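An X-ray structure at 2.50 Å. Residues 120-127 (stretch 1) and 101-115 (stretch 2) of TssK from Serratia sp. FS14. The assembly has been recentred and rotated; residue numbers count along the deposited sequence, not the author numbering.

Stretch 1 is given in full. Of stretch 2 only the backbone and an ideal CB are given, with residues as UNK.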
# COMPACT_ATOMS: atom_id res chain seq x y z
N ALA A 120 10.18 22.29 36.50
CA ALA A 120 9.75 23.53 35.91
C ALA A 120 9.19 23.19 34.56
O ALA A 120 9.84 22.60 33.73
CB ALA A 120 10.91 24.48 35.79
N LEU A 121 7.96 23.58 34.34
CA LEU A 121 7.32 23.28 33.09
C LEU A 121 7.55 24.20 31.93
O LEU A 121 6.67 24.42 31.13
CB LEU A 121 5.84 23.15 33.34
CG LEU A 121 5.66 22.21 34.50
CD1 LEU A 121 4.25 22.31 35.01
CD2 LEU A 121 5.96 20.81 34.03
N ALA A 122 8.75 24.73 31.82
CA ALA A 122 9.08 25.58 30.72
C ALA A 122 9.51 24.74 29.56
O ALA A 122 10.12 23.73 29.73
CB ALA A 122 10.18 26.53 31.12
N ARG A 123 9.19 25.16 28.36
CA ARG A 123 9.55 24.40 27.20
C ARG A 123 10.94 24.69 26.74
O ARG A 123 11.55 23.89 26.09
CB ARG A 123 8.56 24.66 26.08
CG ARG A 123 7.26 23.92 26.25
CD ARG A 123 6.15 24.46 25.39
NE ARG A 123 6.42 24.26 24.00
CZ ARG A 123 6.01 23.22 23.29
NH1 ARG A 123 5.31 22.28 23.85
NH2 ARG A 123 6.31 23.13 22.02
N TYR A 124 11.46 25.84 27.09
CA TYR A 124 12.78 26.19 26.63
C TYR A 124 13.74 26.64 27.68
O TYR A 124 13.36 27.17 28.69
CB TYR A 124 12.66 27.28 25.58
CG TYR A 124 12.00 26.85 24.30
CD1 TYR A 124 12.74 26.32 23.29
CD2 TYR A 124 10.65 26.97 24.13
CE1 TYR A 124 12.15 25.92 22.13
CE2 TYR A 124 10.06 26.58 22.97
CZ TYR A 124 10.82 26.05 21.97
OH TYR A 124 10.24 25.65 20.81
N LEU A 125 15.01 26.40 27.42
CA LEU A 125 16.08 26.84 28.28
C LEU A 125 16.92 27.73 27.42
O LEU A 125 17.43 27.31 26.42
CB LEU A 125 16.91 25.69 28.75
CG LEU A 125 18.08 26.16 29.58
CD1 LEU A 125 17.60 26.65 30.91
CD2 LEU A 125 19.09 25.05 29.73
N ALA A 126 17.11 28.96 27.85
CA ALA A 126 17.84 29.94 27.06
C ALA A 126 19.34 29.76 27.23
O ALA A 126 19.83 29.48 28.32
CB ALA A 126 17.44 31.35 27.46
N TYR A 127 20.07 29.91 26.13
CA TYR A 127 21.51 29.82 26.13
C TYR A 127 22.07 30.84 25.16
O TYR A 127 21.37 31.33 24.27
CB TYR A 127 22.00 28.42 25.77
CG TYR A 127 21.73 28.01 24.34
CD1 TYR A 127 20.47 27.60 23.93
CD2 TYR A 127 22.75 28.00 23.41
CE1 TYR A 127 20.24 27.21 22.65
CE2 TYR A 127 22.51 27.62 22.12
CZ TYR A 127 21.26 27.22 21.75
OH TYR A 127 21.04 26.84 20.46
N UNK A 101 9.88 13.05 27.07
CA UNK A 101 8.80 13.97 27.31
C UNK A 101 9.12 15.43 27.19
O UNK A 101 10.23 15.84 27.20
CB UNK A 101 8.24 13.71 28.71
N UNK A 102 8.07 16.22 27.07
CA UNK A 102 8.19 17.65 26.93
C UNK A 102 6.98 18.24 27.55
O UNK A 102 5.92 17.71 27.42
CB UNK A 102 8.35 18.09 25.47
N UNK A 103 7.14 19.35 28.23
CA UNK A 103 6.01 20.00 28.87
C UNK A 103 5.12 20.63 27.85
O UNK A 103 5.58 21.04 26.82
CB UNK A 103 6.48 21.05 29.88
N UNK A 104 3.85 20.67 28.14
CA UNK A 104 2.90 21.28 27.23
C UNK A 104 2.94 22.80 27.37
O UNK A 104 3.19 23.33 28.45
CB UNK A 104 1.49 20.75 27.49
N UNK A 105 2.71 23.49 26.26
CA UNK A 105 2.63 24.95 26.30
C UNK A 105 1.38 25.38 27.05
O UNK A 105 0.27 24.96 26.71
CB UNK A 105 2.63 25.54 24.89
N UNK A 106 1.55 26.24 28.04
CA UNK A 106 0.41 26.86 28.71
C UNK A 106 0.69 28.34 28.90
O UNK A 106 1.77 28.72 29.35
CB UNK A 106 0.12 26.19 30.05
N UNK A 107 -0.29 29.17 28.56
CA UNK A 107 -0.11 30.60 28.66
C UNK A 107 0.02 31.07 30.10
O UNK A 107 0.66 32.10 30.35
CB UNK A 107 -1.28 31.32 27.98
N UNK A 108 -0.54 30.32 31.05
CA UNK A 108 -0.43 30.64 32.46
C UNK A 108 0.93 30.37 33.09
O UNK A 108 1.10 30.63 34.29
CB UNK A 108 -1.49 29.85 33.23
N UNK A 109 1.89 29.87 32.34
CA UNK A 109 3.19 29.54 32.87
C UNK A 109 4.25 30.10 31.95
O UNK A 109 4.05 30.21 30.74
CB UNK A 109 3.35 28.03 33.04
N UNK A 110 5.39 30.44 32.53
CA UNK A 110 6.51 30.91 31.73
C UNK A 110 6.99 29.80 30.82
O UNK A 110 6.92 28.62 31.16
CB UNK A 110 7.65 31.41 32.62
N UNK A 111 7.46 30.19 29.63
CA UNK A 111 7.86 29.23 28.61
C UNK A 111 9.36 29.17 28.40
O UNK A 111 9.84 28.22 27.77
CB UNK A 111 7.18 29.57 27.28
N UNK A 112 10.09 30.17 28.87
CA UNK A 112 11.54 30.21 28.77
C UNK A 112 12.09 30.41 30.16
O UNK A 112 11.56 31.21 30.93
CB UNK A 112 12.01 31.31 27.82
N UNK A 113 13.16 29.69 30.47
CA UNK A 113 13.88 29.85 31.71
C UNK A 113 15.34 30.02 31.34
O UNK A 113 15.78 29.61 30.29
CB UNK A 113 13.66 28.67 32.66
N UNK A 114 16.06 30.67 32.23
CA UNK A 114 17.46 30.95 32.01
C UNK A 114 18.34 30.14 32.94
O UNK A 114 19.54 30.06 32.76
CB UNK A 114 17.74 32.44 32.19
N UNK A 115 17.69 29.47 33.88
CA UNK A 115 18.35 28.68 34.87
C UNK A 115 17.63 27.37 34.99
O UNK A 115 16.45 27.37 35.27
CB UNK A 115 18.41 29.41 36.21

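Position 101 lies in a strand, and its CB has nothing of stretch 1 within 5.5 Å, so the view leaves the choice wide; it is Ala101. At 102 the CB points sideways, 5.4 Å from Arg123 NH1, and a side chain of some length could reach the arginine, apolar or polar. Leu102 does so, laying CD2 over one face of the guanidinium, 3.5 Å from Arg123 NH1.

Position 103 points toward stretch 1, its CB 3.6 Å from Leu121 O, so a compact side chain fits best. A phi of -72° admits proline. Pro103 packs its CG 3.7 Å from Ala122 O, while its carbonyl accepts a hydrogen bond from Arg123 (NH1 to Pro103 O, 3.2 Å), a bond that asks only for the backbone carbonyl at 103.

Position 104 points away and tolerates many residues; it is Thr104. At 105 the CB lies 3.7 Å from Arg123 CD, where any residue with a CB could touch the arginine's aliphatic part. Tyr105 makes that contact, and its ring then leads away.

Positions 106 to 109 form a type I turn, closed by the hydrogen bond from 109 N to 106 O at 3.2 Å. The first three do not contact stretch 1, so polar or small residues suit: Arg106, Ala107 and Gly108. Position 109 points toward Leu121, inviting a long side chain, apolar or with a flat end. Arg109 places its guanidinium face against the leucine, NE 3.5 Å from Leu121 CB.

Position 110 points sideways into open space, suiting a polar residue such as Glu110. At 111 the backbone O receives Tyr124 N at 3.0 Å and, weakly, Arg123 N at 3.2 Å. The nearby arginine favours an acidic or polar side chain. Asp111 brings OD1 3.4 Å from Arg123 CD, but its OD2 remains 4.3 Å from Arg123 NE, too far for a salt bridge.

At 112 a parallel bridge pairs the strand with Tyr124, and a beta-branched residue suits the extended backbone. Val112 shares the tyrosine's face of the sheet, with CG1 3.9 Å from Ala126 CB. Position 113 turns to the other face, with Leu125; its CB is 4.4 Å from Ala122 CB, which calls for an apolar residue. Ile113 sets CG2 3.7 Å from Ala122 CB and CG1 3.8 Å from Leu125 CD1, while its N bonds Tyr124 O (3.1 Å) and its O accepts Ala126 N (2.9 Å).

Position 114 points away, yet Ala126 CB is within reach of a large apolar group; Phe114 CD2 comes 3.6 Å from Ala126 CB. At 115, also pointing away, polar Gln115 fits.

Stretch 2, residues 101-115: ALPTYRAGREDVIFQ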
# COMPACT_ATOMS: atom_id res chain seq x y z
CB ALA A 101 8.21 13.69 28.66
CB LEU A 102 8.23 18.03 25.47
CG LEU A 102 8.35 19.51 25.22
CD1 LEU A 102 9.78 19.93 25.48
CD2 LEU A 102 7.92 19.88 23.82
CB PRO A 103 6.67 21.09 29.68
CG PRO A 103 8.04 20.63 29.88
CD PRO A 103 8.40 19.95 28.62
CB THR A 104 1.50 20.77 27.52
OG1 THR A 104 1.09 21.28 28.79
CG2 THR A 104 1.48 19.26 27.59
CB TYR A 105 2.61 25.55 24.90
CG TYR A 105 2.55 27.06 24.94
CD1 TYR A 105 1.34 27.72 25.07
CD2 TYR A 105 3.71 27.81 24.91
CE1 TYR A 105 1.29 29.08 25.15
CE2 TYR A 105 3.66 29.17 24.98
CZ TYR A 105 2.45 29.80 25.10
OH TYR A 105 2.38 31.17 25.17
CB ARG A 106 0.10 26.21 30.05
CG ARG A 106 -1.26 26.64 30.62
CD ARG A 106 -2.35 25.72 30.11
NE ARG A 106 -2.01 24.35 30.44
CZ ARG A 106 -2.47 23.70 31.51
NH1 ARG A 106 -3.31 24.30 32.35
NH2 ARG A 106 -2.10 22.45 31.73
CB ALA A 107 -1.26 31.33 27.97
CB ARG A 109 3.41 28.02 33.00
CG ARG A 109 2.25 27.25 33.58
CD ARG A 109 2.64 25.79 33.80
NE ARG A 109 3.00 25.10 32.57
CZ ARG A 109 2.29 24.12 32.02
NH1 ARG A 109 2.70 23.54 30.89
NH2 ARG A 109 1.18 23.70 32.61
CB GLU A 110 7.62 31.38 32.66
CG GLU A 110 7.08 31.78 34.02
CD GLU A 110 8.15 32.24 34.96
OE1 GLU A 110 8.37 33.47 35.06
OE2 GLU A 110 8.78 31.36 35.59
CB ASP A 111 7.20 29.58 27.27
CG ASP A 111 6.87 28.35 26.46
OD1 ASP A 111 6.19 27.47 27.02
OD2 ASP A 111 7.31 28.24 25.30
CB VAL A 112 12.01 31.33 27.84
CG1 VAL A 112 13.50 31.20 27.58
CG2 VAL A 112 11.23 31.29 26.56
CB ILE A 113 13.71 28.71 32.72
CG1 ILE A 113 14.11 27.39 32.11
CG2 ILE A 113 12.31 28.65 33.26
CD1 ILE A 113 14.02 26.27 33.09
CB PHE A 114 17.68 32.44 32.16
CG PHE A 114 16.80 33.27 31.28
CD1 PHE A 114 15.52 33.55 31.64
CD2 PHE A 114 17.26 33.74 30.08
CE1 PHE A 114 14.70 34.29 30.84
CE2 PHE A 114 16.44 34.49 29.26
CZ PHE A 114 15.16 34.76 29.65
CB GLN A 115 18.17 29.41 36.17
CG GLN A 115 19.39 29.59 37.02
CD GLN A 115 19.00 30.24 38.32
OE1 GLN A 115 17.90 30.01 38.81
NE2 GLN A 115 19.88 31.08 38.86
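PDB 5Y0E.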